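Local coordinates for WbbZ protein (Klebsiella pneumoniae subsp. pneumoniae NTUH-K2044, PDB 6X1L) that is of unknown function but belongs to the polysaccharide pyruvyl transferase family, consistent with a role in modifying surface polysaccharide, at residues A[23-28]-A[65-70]; A[91-96]-A[118-123]; A[171-176]-A[224-229]; A[243-248]-A[266-271]. One frame throughout, in Å; residues are numbered along the deposited sequence.

Contact 1. Residues A[23-28]-A[65-70]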
loop_
_atom_site.group_PDB
_atom_site.type_symbol
_atom_site.label_atom_id
_atom_site.label_comp_id
_atom_site.label_asym_id
_atom_site.label_seq_id
_atom_site.Cartn_x
_atom_site.Cartn_y
_atom_site.Cartn_z
ATOM N N ARG A 23 -23.353 13.638 18.314
ATOM C CA ARG A 23 -22.552 13.607 17.100
ATOM C C ARG A 23 -21.290 12.786 17.335
ATOM O O ARG A 23 -20.754 12.730 18.446
ATOM C CB ARG A 23 -22.197 15.019 16.632
ATOM C CG ARG A 23 -20.951 15.591 17.255
ATOM C CD ARG A 23 -20.574 16.918 16.630
ATOM N NE ARG A 23 -19.446 17.525 17.328
ATOM C CZ ARG A 23 -18.900 18.687 16.995
ATOM N NH1 ARG A 23 -19.374 19.374 15.966
ATOM N NH2 ARG A 23 -17.876 19.159 17.693
ATOM N N PHE A 24 -20.832 12.125 16.276
ATOM C CA PHE A 24 -19.722 11.188 16.374
ATOM C C PHE A 24 -18.403 11.904 16.111
ATOM O O PHE A 24 -18.256 12.601 15.102
ATOM C CB PHE A 24 -19.891 10.037 15.380
ATOM C CG PHE A 24 -21.015 9.095 15.712
ATOM C CD1 PHE A 24 -21.754 9.243 16.877
ATOM C CD2 PHE A 24 -21.322 8.048 14.857
ATOM C CE1 PHE A 24 -22.780 8.372 17.173
ATOM C CE2 PHE A 24 -22.347 7.170 15.152
ATOM C CZ PHE A 24 -23.077 7.333 16.309
ATOM N N VAL A 25 -17.452 11.732 17.023
ATOM C CA VAL A 25 -16.066 12.140 16.827
ATOM C C VAL A 25 -15.257 10.856 16.720
ATOM O O VAL A 25 -15.158 10.098 17.693
ATOM C CB VAL A 25 -15.555 13.024 17.971
ATOM C CG1 VAL A 25 -14.120 13.453 17.704
ATOM C CG2 VAL A 25 -16.464 14.232 18.162
ATOM N N TYR A 26 -14.687 10.596 15.545
ATOM C CA TYR A 26 -14.119 9.292 15.233
ATOM C C TYR A 26 -12.599 9.351 15.214
ATOM O O TYR A 26 -12.011 10.224 14.566
ATOM C CB TYR A 26 -14.644 8.776 13.890
ATOM C CG TYR A 26 -13.984 7.495 13.423
ATOM C CD1 TYR A 26 -14.213 6.295 14.079
ATOM C CD2 TYR A 26 -13.135 7.487 12.318
ATOM C CE1 TYR A 26 -13.615 5.122 13.658
ATOM C CE2 TYR A 26 -12.533 6.317 11.887
ATOM C CZ TYR A 26 -12.778 5.139 12.561
ATOM O OH TYR A 26 -12.186 3.971 12.143
ATOM N N LYS A 27 -11.969 8.415 15.924
ATOM C CA LYS A 27 -10.524 8.218 15.893
ATOM C C LYS A 27 -10.253 6.804 15.401
ATOM O O LYS A 27 -10.570 5.830 16.097
ATOM C CB LYS A 27 -9.892 8.438 17.264
ATOM C CG LYS A 27 -8.374 8.279 17.248
ATOM C CD LYS A 27 -7.732 9.321 16.340
ATOM C CE LYS A 27 -6.253 9.031 16.080
ATOM N NZ LYS A 27 -6.052 7.850 15.189
ATOM N N ALA A 28 -9.674 6.690 14.209
ATOM C CA ALA A 28 -9.291 5.389 13.684
ATOM C C ALA A 28 -8.154 4.801 14.510
ATOM O O ALA A 28 -7.246 5.513 14.942
ATOM C CB ALA A 28 -8.866 5.508 12.218
ATOM N N GLU A 65 -21.013 16.913 26.855
ATOM C CA GLU A 65 -22.403 16.519 27.016
ATOM C C GLU A 65 -23.038 15.968 25.749
ATOM O O GLU A 65 -23.912 15.104 25.845
ATOM C CB GLU A 65 -23.237 17.711 27.511
ATOM C CG GLU A 65 -24.679 17.368 27.848
ATOM C CD GLU A 65 -25.493 18.587 28.228
ATOM O OE1 GLU A 65 -26.524 18.427 28.916
ATOM O OE2 GLU A 65 -25.101 19.706 27.837
ATOM N N THR A 66 -22.619 16.426 24.568
ATOM C CA THR A 66 -23.270 16.038 23.324
ATOM C C THR A 66 -22.341 15.388 22.304
ATOM O O THR A 66 -22.809 15.016 21.222
ATOM C CB THR A 66 -23.954 17.255 22.682
ATOM O OG1 THR A 66 -22.998 18.309 22.511
ATOM C CG2 THR A 66 -25.097 17.749 23.560
ATOM N N ASP A 67 -21.054 15.238 22.603
ATOM C CA ASP A 67 -20.114 14.584 21.701
ATOM C C ASP A 67 -19.740 13.215 22.247
ATOM O O ASP A 67 -19.452 13.072 23.440
ATOM C CB ASP A 67 -18.852 15.428 21.498
ATOM C CG ASP A 67 -19.093 16.628 20.611
ATOM O OD1 ASP A 67 -20.159 16.685 19.966
ATOM O OD2 ASP A 67 -18.223 17.519 20.563
ATOM N N ILE A 68 -19.744 12.218 21.369
ATOM C CA ILE A 68 -19.335 10.859 21.693
ATOM C C ILE A 68 -18.085 10.533 20.889
ATOM O O ILE A 68 -18.055 10.739 19.669
ATOM C CB ILE A 68 -20.458 9.850 21.393
ATOM C CG1 ILE A 68 -21.580 9.984 22.428
ATOM C CG2 ILE A 68 -19.910 8.434 21.354
ATOM C CD1 ILE A 68 -22.714 9.008 22.227
ATOM N N LEU A 69 -17.054 10.038 21.568
ATOM C CA LEU A 69 -15.852 9.576 20.885
ATOM C C LEU A 69 -16.068 8.149 20.400
ATOM O O LEU A 69 -16.358 7.249 21.199
ATOM C CB LEU A 69 -14.634 9.648 21.804
ATOM C CG LEU A 69 -13.360 9.011 21.234
ATOM C CD1 LEU A 69 -12.780 9.851 20.098
ATOM C CD2 LEU A 69 -12.322 8.779 22.323
ATOM N N ILE A 70 -15.945 7.945 19.095
ATOM C CA ILE A 70 -15.971 6.615 18.501
ATOM C C ILE A 70 -14.516 6.194 18.350
ATOM O O ILE A 70 -13.787 6.727 17.506
ATOM C CB ILE A 70 -16.707 6.599 17.160
ATOM C CG1 ILE A 70 -18.083 7.251 17.288
ATOM C CG2 ILE A 70 -16.822 5.178 16.632
ATOM C CD1 ILE A 70 -19.049 6.499 18.192
#
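R23 to K27 and D67 to I70 are neighbouring parallel strands in the six-stranded sheet of the N-terminal half. Their axes approach to 4.5 Å, 30° apart in direction. R23 pairs with D67, and so on to Y26 with I70. The backbone ladder runs from R23 N and T66 O, 3.3 Å apart, to K27 N and I70 O.

On one face of the sheet, I70 sits between two rings. I70 CD1 lies over the centre of the F24 ring, 4.1 Å from its centroid. I70 CG2 meets Y26 CD1 at 3.8 Å, and I70 CB lies at that ring's edge. On the other face, R23 and D67 lie side by side where the strands begin, with R23 exposed and D67 buried. R23 CG lies between the backbone N and the carbonyl carbon (chi1 87°), and the chain runs extended to NE alongside D67. The salt-bridge bonds R23 NE to D67 OD1 (2.9 Å) and R23 NH2 to D67 OD2 (3.3 Å) are both bent and weak, with the flat groups 14° apart. D67 OD2 also accepts from S63 N. The pair is probably held more by charge than by directed hydrogen bonds, while buried F24, Y26 and I70 add apolar contact to the ladder.

Contact 2. Residues A[91-96]-A[118-123]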
loop_
_atom_site.group_PDB
_atom_site.type_symbol
_atom_site.label_atom_id
_atom_site.label_comp_id
_atom_site.label_asym_id
_atom_site.label_seq_id
_atom_site.Cartn_x
_atom_site.Cartn_y
_atom_site.Cartn_z
ATOM N N ASN A 91 -6.429 9.953 28.258
ATOM C CA ASN A 91 -6.172 11.384 28.167
ATOM C C ASN A 91 -7.324 12.161 27.544
ATOM O O ASN A 91 -7.352 13.390 27.659
ATOM C CB ASN A 91 -4.891 11.641 27.366
ATOM C CG ASN A 91 -3.654 11.082 28.045
ATOM O OD1 ASN A 91 -3.605 10.958 29.269
ATOM N ND2 ASN A 91 -2.645 10.742 27.251
ATOM N N ASN A 92 -8.269 11.484 26.893
ATOM C CA ASN A 92 -9.350 12.154 26.186
ATOM C C ASN A 92 -10.736 11.772 26.688
ATOM O O ASN A 92 -11.726 12.326 26.196
ATOM C CB ASN A 92 -9.254 11.861 24.681
ATOM C CG ASN A 92 -7.945 12.337 24.076
ATOM O OD1 ASN A 92 -7.539 13.484 24.265
ATOM N ND2 ASN A 92 -7.272 11.452 23.350
ATOM N N ILE A 93 -10.833 10.855 27.656
ATOM C CA ILE A 93 -12.131 10.378 28.133
ATOM C C ILE A 93 -12.954 11.513 28.736
ATOM O O ILE A 93 -14.189 11.500 28.663
ATOM C CB ILE A 93 -11.924 9.227 29.143
ATOM C CG1 ILE A 93 -13.264 8.679 29.645
ATOM C CG2 ILE A 93 -11.052 9.677 30.305
ATOM C CD1 ILE A 93 -13.752 7.470 28.884
ATOM N N GLY A 94 -12.294 12.513 29.326
ATOM C CA GLY A 94 -13.012 13.603 29.963
ATOM C C GLY A 94 -13.645 14.583 28.997
ATOM O O GLY A 94 -14.534 15.342 29.396
ATOM N N LYS A 95 -13.212 14.580 27.733
ATOM C CA LYS A 95 -13.716 15.538 26.756
ATOM C C LYS A 95 -15.107 15.196 26.238
ATOM O O LYS A 95 -15.796 16.087 25.731
ATOM C CB LYS A 95 -12.767 15.631 25.557
ATOM C CG LYS A 95 -11.348 16.073 25.866
ATOM C CD LYS A 95 -10.516 16.082 24.587
ATOM C CE LYS A 95 -9.063 16.438 24.851
ATOM N NZ LYS A 95 -8.266 16.439 23.590
ATOM N N PHE A 96 -15.529 13.938 26.334
ATOM C CA PHE A 96 -16.729 13.477 25.653
ATOM C C PHE A 96 -17.778 12.990 26.647
ATOM O O PHE A 96 -17.484 12.694 27.809
ATOM C CB PHE A 96 -16.394 12.358 24.657
ATOM C CG PHE A 96 -15.380 12.759 23.620
ATOM C CD1 PHE A 96 -14.028 12.527 23.825
ATOM C CD2 PHE A 96 -15.776 13.379 22.447
ATOM C CE1 PHE A 96 -13.091 12.900 22.873
ATOM C CE2 PHE A 96 -14.843 13.755 21.492
ATOM C CZ PHE A 96 -13.500 13.514 21.709
ATOM N N ASP A 118 -19.036 4.223 33.735
ATOM C CA ASP A 118 -20.171 5.085 33.433
ATOM C C ASP A 118 -20.037 5.823 32.107
ATOM O O ASP A 118 -21.012 6.431 31.656
ATOM C CB ASP A 118 -20.386 6.094 34.565
ATOM C CG ASP A 118 -21.162 5.502 35.730
ATOM O OD1 ASP A 118 -20.539 4.872 36.611
ATOM O OD2 ASP A 118 -22.401 5.659 35.757
ATOM N N LYS A 119 -18.871 5.787 31.466
ATOM C CA LYS A 119 -18.696 6.454 30.185
ATOM C C LYS A 119 -18.412 5.511 29.029
ATOM O O LYS A 119 -18.579 5.919 27.874
ATOM C CB LYS A 119 -17.566 7.492 30.273
ATOM C CG LYS A 119 -17.662 8.382 31.502
ATOM C CD LYS A 119 -16.791 9.618 31.380
ATOM C CE LYS A 119 -17.353 10.584 30.356
ATOM N NZ LYS A 119 -16.558 11.840 30.307
ATOM N N PHE A 120 -18.022 4.267 29.299
ATOM C CA PHE A 120 -17.628 3.322 28.263
ATOM C C PHE A 120 -18.829 2.560 27.720
ATOM O O PHE A 120 -19.679 2.087 28.479
ATOM C CB PHE A 120 -16.611 2.315 28.805
ATOM C CG PHE A 120 -15.186 2.760 28.699
ATOM C CD1 PHE A 120 -14.784 3.629 27.702
ATOM C CD2 PHE A 120 -14.241 2.291 29.594
ATOM C CE1 PHE A 120 -13.464 4.026 27.606
ATOM C CE2 PHE A 120 -12.923 2.684 29.505
ATOM C CZ PHE A 120 -12.533 3.552 28.513
ATOM N N VAL A 121 -18.882 2.436 26.398
ATOM C CA VAL A 121 -19.740 1.471 25.722
ATOM C C VAL A 121 -18.807 0.595 24.898
ATOM O O VAL A 121 -18.174 1.077 23.949
ATOM C CB VAL A 121 -20.807 2.145 24.852
ATOM C CG1 VAL A 121 -21.668 1.095 24.166
ATOM C CG2 VAL A 121 -21.671 3.071 25.703
ATOM N N VAL A 122 -18.692 -0.677 25.276
ATOM C CA VAL A 122 -17.635 -1.550 24.777
ATOM C C VAL A 122 -18.238 -2.582 23.838
ATOM O O VAL A 122 -19.122 -3.351 24.231
ATOM C CB VAL A 122 -16.879 -2.243 25.919
ATOM C CG1 VAL A 122 -15.681 -3.003 25.361
ATOM C CG2 VAL A 122 -16.444 -1.232 26.965
ATOM N N PHE A 123 -17.740 -2.621 22.603
ATOM C CA PHE A 123 -18.093 -3.669 21.657
ATOM C C PHE A 123 -16.930 -4.648 21.568
ATOM O O PHE A 123 -15.789 -4.244 21.316
ATOM C CB PHE A 123 -18.428 -3.082 20.286
ATOM C CG PHE A 123 -19.720 -2.321 20.263
ATOM C CD1 PHE A 123 -20.908 -2.960 19.952
ATOM C CD2 PHE A 123 -19.749 -0.971 20.570
ATOM C CE1 PHE A 123 -22.104 -2.266 19.945
ATOM C CE2 PHE A 123 -20.939 -0.270 20.563
ATOM C CZ PHE A 123 -22.120 -0.919 20.250
#
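K119 and I93 meet through two side-chain shapes. In K119, CG is anti to the carbonyl carbon, and the chain bends at chi3 (71°), which sets the position of CE. In I93, CG1 is anti to the backbone N (chi1 -179°), directed at the K119 chain.

The ammonium of K119 grips two backbone carbonyls of the turn that follows helix 84-92. NZ donates to I93 O at 2.9 Å and to F96 O at 2.8 Å. The approach to F96 O is almost in line with the carbonyl bond. The approach to I93 O is tilted 28° from the carbonyl plane. One charged group thus ties together two carbonyls three residues apart, where residues 93-95 keep helical backbone angles without the regular bonds.

The carbon part of the contact lies beside this grip. I93 CG1 touches K119 CD at 4.0 Å, and the two side chains cross obliquely. I93 CD1 reaches F120 CE1 at 3.7 Å, and these side chains cross at about a right angle. I93 and F120 both also touch V99 of strand 98-104, which pairs with strand 120-124. The turn after helix 84-92 leads into strand 98-104, the helix-to-strand connection of an alpha/beta fold with a parallel sheet, here fastened to the start of the next strand.

Contact 3. Residues A[171-176]-A[224-229]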
loop_
_atom_site.group_PDB
_atom_site.type_symbol
_atom_site.label_atom_id
_atom_site.label_comp_id
_atom_site.label_asym_id
_atom_site.label_seq_id
_atom_site.Cartn_x
_atom_site.Cartn_y
_atom_site.Cartn_z
ATOM N N ASN A 171 2.418 -17.346 1.819
ATOM C CA ASN A 171 2.826 -17.327 3.220
ATOM C C ASN A 171 2.850 -15.881 3.694
ATOM O O ASN A 171 3.596 -15.061 3.148
ATOM C CB ASN A 171 4.198 -17.977 3.404
ATOM C CG ASN A 171 4.191 -19.459 3.090
ATOM O OD1 ASN A 171 3.174 -20.134 3.242
ATOM N ND2 ASN A 171 5.332 -19.976 2.651
ATOM N N CYS A 172 2.037 -15.567 4.709
ATOM C CA CYS A 172 1.919 -14.203 5.243
ATOM C C CYS A 172 2.073 -14.261 6.763
ATOM O O CYS A 172 1.092 -14.165 7.506
ATOM C CB CYS A 172 0.587 -13.571 4.824
ATOM S SG CYS A 172 0.291 -13.584 3.024
ATOM N N PHE A 173 3.312 -14.405 7.225
ATOM C CA PHE A 173 3.598 -14.594 8.639
ATOM C C PHE A 173 4.342 -13.399 9.220
ATOM O O PHE A 173 5.106 -12.713 8.535
ATOM C CB PHE A 173 4.415 -15.869 8.869
ATOM C CG PHE A 173 3.635 -17.128 8.648
ATOM C CD1 PHE A 173 2.928 -17.709 9.687
ATOM C CD2 PHE A 173 3.605 -17.730 7.399
ATOM C CE1 PHE A 173 2.206 -18.868 9.489
ATOM C CE2 PHE A 173 2.886 -18.891 7.193
ATOM C CZ PHE A 173 2.184 -19.461 8.240
ATOM N N ARG A 174 4.109 -13.183 10.513
ATOM C CA ARG A 174 4.731 -12.090 11.248
ATOM C C ARG A 174 6.251 -12.207 11.205
ATOM O O ARG A 174 6.813 -13.253 11.542
ATOM C CB ARG A 174 4.224 -12.107 12.692
ATOM C CG ARG A 174 4.570 -10.888 13.508
ATOM C CD ARG A 174 3.767 -10.881 14.798
ATOM N NE ARG A 174 4.228 -9.845 15.714
ATOM C CZ ARG A 174 5.145 -10.043 16.653
ATOM N NH1 ARG A 174 5.696 -11.242 16.802
ATOM N NH2 ARG A 174 5.511 -9.045 17.446
ATOM N N THR A 175 6.913 -11.117 10.801
ATOM C CA THR A 175 8.348 -11.160 10.518
ATOM C C THR A 175 9.181 -11.409 11.769
ATOM O O THR A 175 10.306 -11.913 11.671
ATOM C CB THR A 175 8.797 -9.854 9.859
ATOM O OG1 THR A 175 8.439 -8.748 10.698
ATOM C CG2 THR A 175 8.142 -9.684 8.504
ATOM N N ASP A 176 8.658 -11.056 12.941
ATOM C CA ASP A 176 9.386 -11.184 14.198
ATOM C C ASP A 176 9.787 -12.630 14.473
ATOM O O ASP A 176 10.978 -12.959 14.471
ATOM C CB ASP A 176 8.536 -10.633 15.343
ATOM C CG ASP A 176 8.124 -9.192 15.114
ATOM O OD1 ASP A 176 8.530 -8.322 15.912
ATOM O OD2 ASP A 176 7.415 -8.923 14.119
ATOM N N ASN A 224 -1.581 -19.093 3.981
ATOM C CA ASN A 224 -1.109 -19.511 5.297
ATOM C C ASN A 224 -0.711 -18.259 6.071
ATOM O O ASN A 224 0.129 -17.487 5.603
ATOM C CB ASN A 224 0.084 -20.461 5.178
ATOM C CG ASN A 224 -0.202 -21.664 4.300
ATOM O OD1 ASN A 224 -1.173 -22.387 4.515
ATOM N ND2 ASN A 224 0.651 -21.888 3.302
ATOM N N THR A 225 -1.289 -18.063 7.257
ATOM C CA THR A 225 -1.006 -16.820 7.963
ATOM C C THR A 225 -1.248 -16.964 9.459
ATOM O O THR A 225 -2.023 -17.816 9.904
ATOM C CB THR A 225 -1.852 -15.665 7.407
ATOM O OG1 THR A 225 -1.475 -14.441 8.046
ATOM C CG2 THR A 225 -3.338 -15.916 7.636
ATOM N N ASP A 226 -0.546 -16.123 10.226
ATOM C CA ASP A 226 -0.838 -15.847 11.628
ATOM C C ASP A 226 -1.271 -14.397 11.825
ATOM O O ASP A 226 -1.190 -13.868 12.939
ATOM C CB ASP A 226 0.373 -16.170 12.509
ATOM C CG ASP A 226 1.584 -15.277 12.214
ATOM O OD1 ASP A 226 1.500 -14.397 11.337
ATOM O OD2 ASP A 226 2.633 -15.455 12.870
ATOM N N ARG A 227 -1.696 -13.743 10.746
ATOM C CA ARG A 227 -2.128 -12.353 10.756
ATOM C C ARG A 227 -3.644 -12.323 10.634
ATOM O O ARG A 227 -4.191 -12.755 9.615
ATOM C CB ARG A 227 -1.486 -11.576 9.604
ATOM C CG ARG A 227 0.006 -11.348 9.741
ATOM C CD ARG A 227 0.304 -10.338 10.834
ATOM N NE ARG A 227 1.620 -9.729 10.667
ATOM C CZ ARG A 227 2.146 -8.855 11.520
ATOM N NH1 ARG A 227 1.468 -8.493 12.605
ATOM N NH2 ARG A 227 3.351 -8.346 11.293
ATOM N N LEU A 228 -4.311 -11.797 11.664
ATOM C CA LEU A 228 -5.764 -11.907 11.762
ATOM C C LEU A 228 -6.456 -11.404 10.501
ATOM O O LEU A 228 -7.275 -12.111 9.904
ATOM C CB LEU A 228 -6.263 -11.134 12.984
ATOM C CG LEU A 228 -7.777 -11.142 13.176
ATOM C CD1 LEU A 228 -8.286 -12.570 13.307
ATOM C CD2 LEU A 228 -8.149 -10.323 14.402
ATOM N N HIS A 229 -6.137 -10.188 10.075
ATOM C CA HIS A 229 -6.912 -9.606 8.991
ATOM C C HIS A 229 -6.477 -10.086 7.616
ATOM O O HIS A 229 -7.252 -9.953 6.666
ATOM C CB HIS A 229 -6.884 -8.085 9.103
ATOM C CG HIS A 229 -7.745 -7.583 10.218
ATOM N ND1 HIS A 229 -7.286 -7.460 11.512
ATOM C CD2 HIS A 229 -9.057 -7.252 10.250
ATOM C CE1 HIS A 229 -8.270 -7.038 12.286
ATOM N NE2 HIS A 229 -9.357 -6.908 11.545
#
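The ends of strands 167-172 and 220-225 run parallel, and C172 N donates to N224 O at 2.9 Å. N171 and N224 lie side by side. N224 ND2 gives a nearly straight bond (168°) to N171 OD1, 3.1 Å away. N242 ND2 binds N224 OD1, so this amide joins three strands.

T225 OG1, anti to its backbone N (chi1 -175°), donates to C172 O at 2.6 Å. It also accepts from R227 N, which makes an ST turn at the end of strand 220-225. As in parallel alpha/beta folds, the strand ends here, R227 takes the N-cap position and helix 228-236 follows.

The F173 ring lies against the other strand. T225 CA sits over one face, toward the rim, and D226 OD2 lies in plane at the edge. D226 OD1 uses its syn lone pair to take R174 N at 3.0 Å. D226 N is buried with no partner in the model. R174 and R227 cross at about a right angle. R174 CG packs over one face of the R227 guanidinium, 3.6 Å from NH2. Their like charges are close, with R174 NE and R227 NH1 4.4 Å apart. R227 NH2 has a salt bridge to D190; poorly ordered D176 lies over the R174 guanidinium, near in charge only.

Contact 4. Residues A[243-248]-A[266-271]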
loop_
_atom_site.group_PDB
_atom_site.type_symbol
_atom_site.label_atom_id
_atom_site.label_comp_id
_atom_site.label_asym_id
_atom_site.label_seq_id
_atom_site.Cartn_x
_atom_site.Cartn_y
_atom_site.Cartn_z
ATOM N N PHE A 243 -4.894 -20.811 9.290
ATOM C CA PHE A 243 -4.717 -19.735 10.256
ATOM C C PHE A 243 -3.964 -20.257 11.475
ATOM O O PHE A 243 -4.340 -21.286 12.047
ATOM C CB PHE A 243 -6.084 -19.178 10.660
ATOM C CG PHE A 243 -6.033 -17.847 11.350
ATOM C CD1 PHE A 243 -4.901 -17.053 11.289
ATOM C CD2 PHE A 243 -7.132 -17.390 12.067
ATOM C CE1 PHE A 243 -4.867 -15.827 11.926
ATOM C CE2 PHE A 243 -7.103 -16.172 12.706
ATOM C CZ PHE A 243 -5.972 -15.388 12.634
ATOM N N TYR A 244 -2.906 -19.539 11.878
ATOM C CA TYR A 244 -2.051 -19.973 12.977
ATOM C C TYR A 244 -2.189 -19.050 14.189
ATOM O O TYR A 244 -2.503 -17.863 14.044
ATOM C CB TYR A 244 -0.583 -20.018 12.534
ATOM C CG TYR A 244 -0.274 -21.149 11.576
ATOM C CD1 TYR A 244 -0.638 -21.072 10.237
ATOM C CD2 TYR A 244 0.382 -22.293 12.012
ATOM C CE1 TYR A 244 -0.359 -22.104 9.363
ATOM C CE2 TYR A 244 0.667 -23.326 11.143
ATOM C CZ TYR A 244 0.295 -23.226 9.821
ATOM O OH TYR A 244 0.576 -24.256 8.956
ATOM N N PRO A 245 -1.950 -19.560 15.395
ATOM C CA PRO A 245 -2.205 -18.770 16.604
ATOM C C PRO A 245 -1.081 -17.789 16.919
ATOM O O PRO A 245 -0.008 -17.794 16.312
ATOM C CB PRO A 245 -2.317 -19.835 17.700
ATOM C CG PRO A 245 -1.454 -20.946 17.220
ATOM C CD PRO A 245 -1.568 -20.949 15.716
ATOM N N ASN A 246 -1.371 -16.923 17.887
ATOM C CA ASN A 246 -0.397 -16.046 18.520
ATOM C C ASN A 246 -0.760 -15.953 20.002
ATOM O O ASN A 246 -1.553 -16.748 20.519
ATOM C CB ASN A 246 -0.356 -14.677 17.825
ATOM C CG ASN A 246 -1.699 -13.977 17.834
ATOM O OD1 ASN A 246 -2.714 -14.557 18.226
ATOM N ND2 ASN A 246 -1.716 -12.726 17.388
ATOM N N SER A 247 -0.194 -14.969 20.694
ATOM C CA SER A 247 -0.344 -14.901 22.139
ATOM C C SER A 247 -1.665 -14.231 22.523
ATOM O O SER A 247 -2.378 -13.662 21.690
ATOM C CB SER A 247 0.838 -14.161 22.761
ATOM O OG SER A 247 0.973 -12.866 22.208
ATOM N N TYR A 248 -1.996 -14.320 23.811
ATOM C CA TYR A 248 -3.200 -13.710 24.375
ATOM C C TYR A 248 -4.480 -14.204 23.703
ATOM O O TYR A 248 -5.509 -13.521 23.751
ATOM C CB TYR A 248 -3.126 -12.179 24.301
ATOM C CG TYR A 248 -2.064 -11.564 25.185
ATOM C CD1 TYR A 248 -0.769 -11.365 24.719
ATOM C CD2 TYR A 248 -2.361 -11.171 26.482
ATOM C CE1 TYR A 248 0.202 -10.797 25.531
ATOM C CE2 TYR A 248 -1.402 -10.606 27.297
ATOM C CZ TYR A 248 -0.123 -10.420 26.820
ATOM O OH TYR A 248 0.826 -9.855 27.639
ATOM N N THR A 266 -11.710 -22.120 5.952
ATOM C CA THR A 266 -10.705 -21.571 6.854
ATOM C C THR A 266 -10.623 -22.466 8.082
ATOM O O THR A 266 -11.626 -22.662 8.778
ATOM C CB THR A 266 -11.056 -20.142 7.273
ATOM O OG1 THR A 266 -11.150 -19.301 6.119
ATOM C CG2 THR A 266 -9.995 -19.586 8.212
ATOM N N CYS A 267 -9.438 -23.009 8.350
ATOM C CA CYS A 267 -9.233 -23.832 9.531
ATOM C C CYS A 267 -8.083 -23.276 10.362
ATOM O O CYS A 267 -7.186 -22.601 9.845
ATOM C CB CYS A 267 -8.958 -25.296 9.163
ATOM S SG CYS A 267 -7.323 -25.617 8.487
ATOM N N PHE A 268 -8.128 -23.568 11.658
ATOM C CA PHE A 268 -7.182 -23.053 12.639
ATOM C C PHE A 268 -6.247 -24.181 13.051
ATOM O O PHE A 268 -6.705 -25.229 13.523
ATOM C CB PHE A 268 -7.925 -22.491 13.852
ATOM C CG PHE A 268 -7.067 -21.677 14.778
ATOM C CD1 PHE A 268 -6.755 -20.360 14.478
ATOM C CD2 PHE A 268 -6.593 -22.220 15.960
ATOM C CE1 PHE A 268 -5.974 -19.605 15.335
ATOM C CE2 PHE A 268 -5.814 -21.472 16.822
ATOM C CZ PHE A 268 -5.503 -20.162 16.507
ATOM N N ILE A 269 -4.945 -23.963 12.885
ATOM C CA ILE A 269 -3.930 -24.973 13.162
ATOM C C ILE A 269 -3.382 -24.713 14.559
ATOM O O ILE A 269 -2.644 -23.747 14.778
ATOM C CB ILE A 269 -2.810 -24.965 12.110
ATOM C CG1 ILE A 269 -3.306 -25.552 10.785
ATOM C CG2 ILE A 269 -1.602 -25.746 12.606
ATOM C CD1 ILE A 269 -4.074 -24.579 9.921
ATOM N N THR A 270 -3.741 -25.581 15.506
ATOM C CA THR A 270 -3.287 -25.430 16.884
ATOM C C THR A 270 -1.858 -25.927 17.063
ATOM O O THR A 270 -1.062 -25.297 17.769
ATOM C CB THR A 270 -4.228 -26.177 17.825
ATOM O OG1 THR A 270 -4.548 -27.454 17.258
ATOM C CG2 THR A 270 -5.509 -25.385 18.034
ATOM N N ALA A 271 -1.520 -27.052 16.439
ATOM C CA ALA A 271 -0.171 -27.597 16.507
ATOM C C ALA A 271 0.079 -28.547 15.343
ATOM O O ALA A 271 1.223 -28.824 14.990
ATOM C CB ALA A 271 0.054 -28.310 17.833
#
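F243 and F268 form a parallel bridge between strands 240-243 and 266-268, at the edge of the four-stranded sheet in the C-terminal half of the chain. Strand 266-268 is the outermost strand within this chain. Past the bridge, the two segments run on as loops that still touch.

Two backbone hydrogen bonds fix the register. F243 N donates to C267 O at 3.0 Å, and I269 N donates to F243 O at 2.9 Å. Both are nearly straight. F268 CA adds a CA-H...O contact to the same F243 O.

The aromatic contact is an offset edge-to-face pair. In both residues CG is anti to the backbone N and beside the carbonyl carbon (chi1 -164° in F243, -168° in F268), on the same face of the sheet, where the rings meet. The edge of F268 is turned to the face of F243, with planes at 88° and centroids 5.7 Å apart. I269 CB lies over one face of the Y244 ring, toward its rim. I269 CG2 touches Y244 CE2 at 3.6 Å. The Y244 ring also meets F173 edge-to-face, which ties this loop to the end of strand 167-172.

Apolar contact continues into P245. Its CB meets F268 CZ at 3.4 Å, and Y255 of helix 250-259 also meets the F268 ring. I269 O is buried with no polar partner in the model; the proline carbon P245 CD lies 3.1 Å from it.

Overall arrangement
The four contacts form two pairs, one at each sheet. Contacts 1 and 2 share the six-stranded sheet, with centres about 9 Å apart. They touch where F96 packs on strand 67-71, with F96 CD1 3.6 Å from L69 CB. Contacts 3 and 4 share the four-stranded sheet, with centres about 10 Å apart. T225 O and Y244 N, 2.8 Å apart, probably form a hydrogen bond between them. The pairs lie on opposite sides of the chain's centre. Contacts 1 and 3 have centres about 33 Å apart and nearest atoms about 11 Å apart. Two parallel alpha/beta halves are consistent with the family's GT-B clan. No active site is established for this protein.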